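Local coordinates for large adhesion protein (Lap) involved in biofilm formation (Marinobacter hydrocarbonoclasticus, PDB 6XI3), which probably forms part of the calcium-stiffened extending region of a bacterial RTX adhesin that holds its adhesive end away from the cell during biofilm formation, at residues A44-T49 with I61-S66. Sequence-based numbering, arbitrary orientation.
Sequences ANLSGT and ITITDS
L46 and I61 meet tip to tip across the inside of the domain: CD1 of L46 lies 3.8 Å from CG2 of I61 and 4.1 Å from CD1 of I61, so one methyl touches both branches of the isoleucine. The same L46 CD1 also comes to 4.3 Å from CD1 of I63, two residues further along that strand. All three side chains are buried, and the area lost between the segments, 131 Å² in sum, is small. Torsions explain the double touch on I61: with chi1 at -73°, its CG1 sits opposite the carbonyl carbon and CG2 opposite the backbone N, and both branches end near the leucine methyl. The nearest CA atoms, those of L46 and I61, are 9.4 Å apart, a spacing for facing sheets rather than paired strands. Backbone hydrogen bonding instead ties L46 to L85 within its own sheet, and L85 also touches I61; L34 packs on L46 from strand 29-38. Strand 43-51 is central in a three-stranded antiparallel sheet, while strand 58-64 lies in a four-stranded one. Apolar side chains meeting between two such sheets form the core of an Ig-like beta-sandwich, here in the first modelled domain of the tandem array.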
ATOM      1  N   ALA A  44     -35.297  38.061 -22.664  1.00 25.12           N
ATOM      2  CA  ALA A  44     -35.165  39.251 -21.809  1.00 23.99           C
ATOM      3  C   ALA A  44     -36.235  40.249 -22.209  1.00 21.70           C
ATOM      4  O   ALA A  44     -36.624  40.297 -23.391  1.00 21.91           O
ATOM      5  CB  ALA A  44     -33.791  39.850 -21.950  1.00 23.32           C
ATOM      6  N   ASN A  45     -36.619  41.057 -21.239  1.00 25.36           N
ATOM      7  CA  ASN A  45     -37.529  42.210 -21.434  1.00 25.43           C
ATOM      8  C   ASN A  45     -36.732  43.460 -21.092  1.00 24.53           C
ATOM      9  O   ASN A  45     -36.037  43.478 -20.001  1.00 23.53           O
ATOM     10  CB  ASN A  45     -38.803  42.101 -20.601  1.00 27.97           C
ATOM     11  CG  ASN A  45     -39.559  40.802 -20.795  1.00 28.95           C
ATOM     12  OD1 ASN A  45     -39.314  40.053 -21.753  1.00 26.00           O
ATOM     13  ND2 ASN A  45     -40.520  40.570 -19.902  1.00 26.51           N
ATOM     14  N   LEU A  46     -36.803  44.431 -22.008  1.00 24.89           N
ATOM     15  CA  LEU A  46     -36.107  45.738 -21.943  1.00 27.90           C
ATOM     16  C   LEU A  46     -37.155  46.841 -22.031  1.00 25.52           C
ATOM     17  O   LEU A  46     -38.137  46.656 -22.758  1.00 26.20           O
ATOM     18  CB  LEU A  46     -35.216  45.900 -23.175  1.00 33.75           C
ATOM     19  CG  LEU A  46     -34.276  44.760 -23.482  1.00 37.79           C
ATOM     20  CD1 LEU A  46     -33.674  44.951 -24.849  1.00 42.08           C
ATOM     21  CD2 LEU A  46     -33.193  44.692 -22.431  1.00 45.14           C
ATOM     22  N   SER A  47     -36.856  47.992 -21.454  1.00 26.41           N
ATOM     23  CA  SER A  47     -37.623  49.233 -21.682  1.00 23.66           C
ATOM     24  C   SER A  47     -36.696  50.446 -21.581  1.00 24.22           C
ATOM     25  O   SER A  47     -35.536  50.319 -21.136  1.00 26.90           O
ATOM     26  CB  SER A  47     -38.795  49.322 -20.724  1.00 24.28           C
ATOM     27  OG  SER A  47     -38.364  49.223 -19.374  1.00 25.14           O
ATOM     28  N   GLY A  48     -37.194  51.603 -21.993  1.00 26.25           N
ATOM     29  CA  GLY A  48     -36.507  52.858 -21.662  1.00 24.62           C
ATOM     30  C   GLY A  48     -37.364  54.065 -21.950  1.00 22.84           C
ATOM     31  O   GLY A  48     -38.607  53.920 -22.245  1.00 21.16           O
ATOM     32  N   THR A  49     -36.711  55.207 -21.862  1.00 21.91           N
ATOM     33  CA  THR A  49     -37.299  56.553 -22.028  1.00 24.47           C
ATOM     34  C   THR A  49     -36.363  57.356 -22.912  1.00 24.34           C
ATOM     35  O   THR A  49     -35.151  57.059 -22.947  1.00 25.33           O
ATOM     36  CB  THR A  49     -37.504  57.251 -20.673  1.00 26.38           C
ATOM     37  OG1 THR A  49     -36.198  57.464 -20.125  1.00 28.51           O
ATOM     38  CG2 THR A  49     -38.365  56.434 -19.733  1.00 27.31           C
ATOM     39  N   ILE A  61     -30.372  48.384 -30.151  1.00 24.13           N
ATOM     40  CA  ILE A  61     -30.028  47.730 -28.875  1.00 23.99           C
ATOM     41  C   ILE A  61     -29.035  46.627 -29.186  1.00 23.94           C
ATOM     42  O   ILE A  61     -29.230  45.926 -30.182  1.00 23.74           O
ATOM     43  CB  ILE A  61     -31.293  47.206 -28.203  1.00 25.34           C
ATOM     44  CG1 ILE A  61     -32.106  48.358 -27.629  1.00 26.58           C
ATOM     45  CG2 ILE A  61     -30.943  46.190 -27.133  1.00 25.56           C
ATOM     46  CD1 ILE A  61     -33.541  48.015 -27.516  1.00 35.95           C
ATOM     47  N   THR A  62     -28.007  46.509 -28.369  1.00 22.46           N
ATOM     48  CA  THR A  62     -27.150  45.297 -28.372  1.00 24.35           C
ATOM     49  C   THR A  62     -27.212  44.668 -26.986  1.00 24.37           C
ATOM     50  O   THR A  62     -27.307  45.392 -25.945  1.00 26.18           O
ATOM     51  CB  THR A  62     -25.722  45.584 -28.837  1.00 24.54           C
ATOM     52  OG1 THR A  62     -25.224  46.458 -27.827  1.00 24.81           O
ATOM     53  CG2 THR A  62     -25.665  46.204 -30.218  1.00 27.99           C
ATOM     54  N   ILE A  63     -27.209  43.348 -26.977  1.00 26.77           N
ATOM     55  CA  ILE A  63     -27.023  42.570 -25.730  1.00 24.78           C
ATOM     56  C   ILE A  63     -25.788  41.724 -25.984  1.00 24.50           C
ATOM     57  O   ILE A  63     -25.817  40.950 -26.951  1.00 23.13           O
ATOM     58  CB  ILE A  63     -28.249  41.723 -25.392  1.00 24.45           C
ATOM     59  CG1 ILE A  63     -29.540  42.521 -25.584  1.00 24.05           C
ATOM     60  CG2 ILE A  63     -28.076  41.185 -23.977  1.00 22.47           C
ATOM     61  CD1 ILE A  63     -30.763  41.778 -25.167  1.00 25.22           C
ATOM     62  N   THR A  64     -24.747  41.953 -25.187  1.00 23.86           N
ATOM     63  CA  THR A  64     -23.435  41.289 -25.301  1.00 25.92           C
ATOM     64  C   THR A  64     -23.223  40.379 -24.090  1.00 25.64           C
ATOM     65  O   THR A  64     -23.414  40.824 -22.943  1.00 24.80           O
ATOM     66  CB  THR A  64     -22.309  42.329 -25.407  1.00 27.18           C
ATOM     67  OG1 THR A  64     -22.684  43.191 -26.472  1.00 26.84           O
ATOM     68  CG2 THR A  64     -20.950  41.729 -25.674  1.00 26.53           C
ATOM     69  N   ASP A  65     -22.748  39.168 -24.336  1.00 27.50           N
ATOM     70  CA  ASP A  65     -22.538  38.201 -23.233  1.00 29.68           C
ATOM     71  C   ASP A  65     -21.049  38.170 -22.837  1.00 29.75           C
ATOM     72  O   ASP A  65     -20.230  38.915 -23.434  1.00 25.76           O
ATOM     73  CB  ASP A  65     -23.121  36.852 -23.650  1.00 30.09           C
ATOM     74  CG  ASP A  65     -22.290  36.138 -24.694  1.00 32.48           C
ATOM     75  OD1 ASP A  65     -21.154  36.614 -24.960  1.00 31.86           O
ATOM     76  OD2 ASP A  65     -22.761  35.087 -25.203  1.00 32.39           O
ATOM     77  N   SER A  66     -20.726  37.311 -21.864  1.00 28.52           N
ATOM     78  CA  SER A  66     -19.388  37.123 -21.258  1.00 31.38           C
ATOM     79  C   SER A  66     -18.363  36.626 -22.291  1.00 32.04           C
ATOM     80  O   SER A  66     -17.185  36.645 -21.972  1.00 35.78           O
ATOM     81  CB  SER A  66     -19.483  36.166 -20.077  1.00 33.00           C
ATOM     82  OG  SER A  66     -20.017  34.915 -20.482  1.00 28.88           O
TER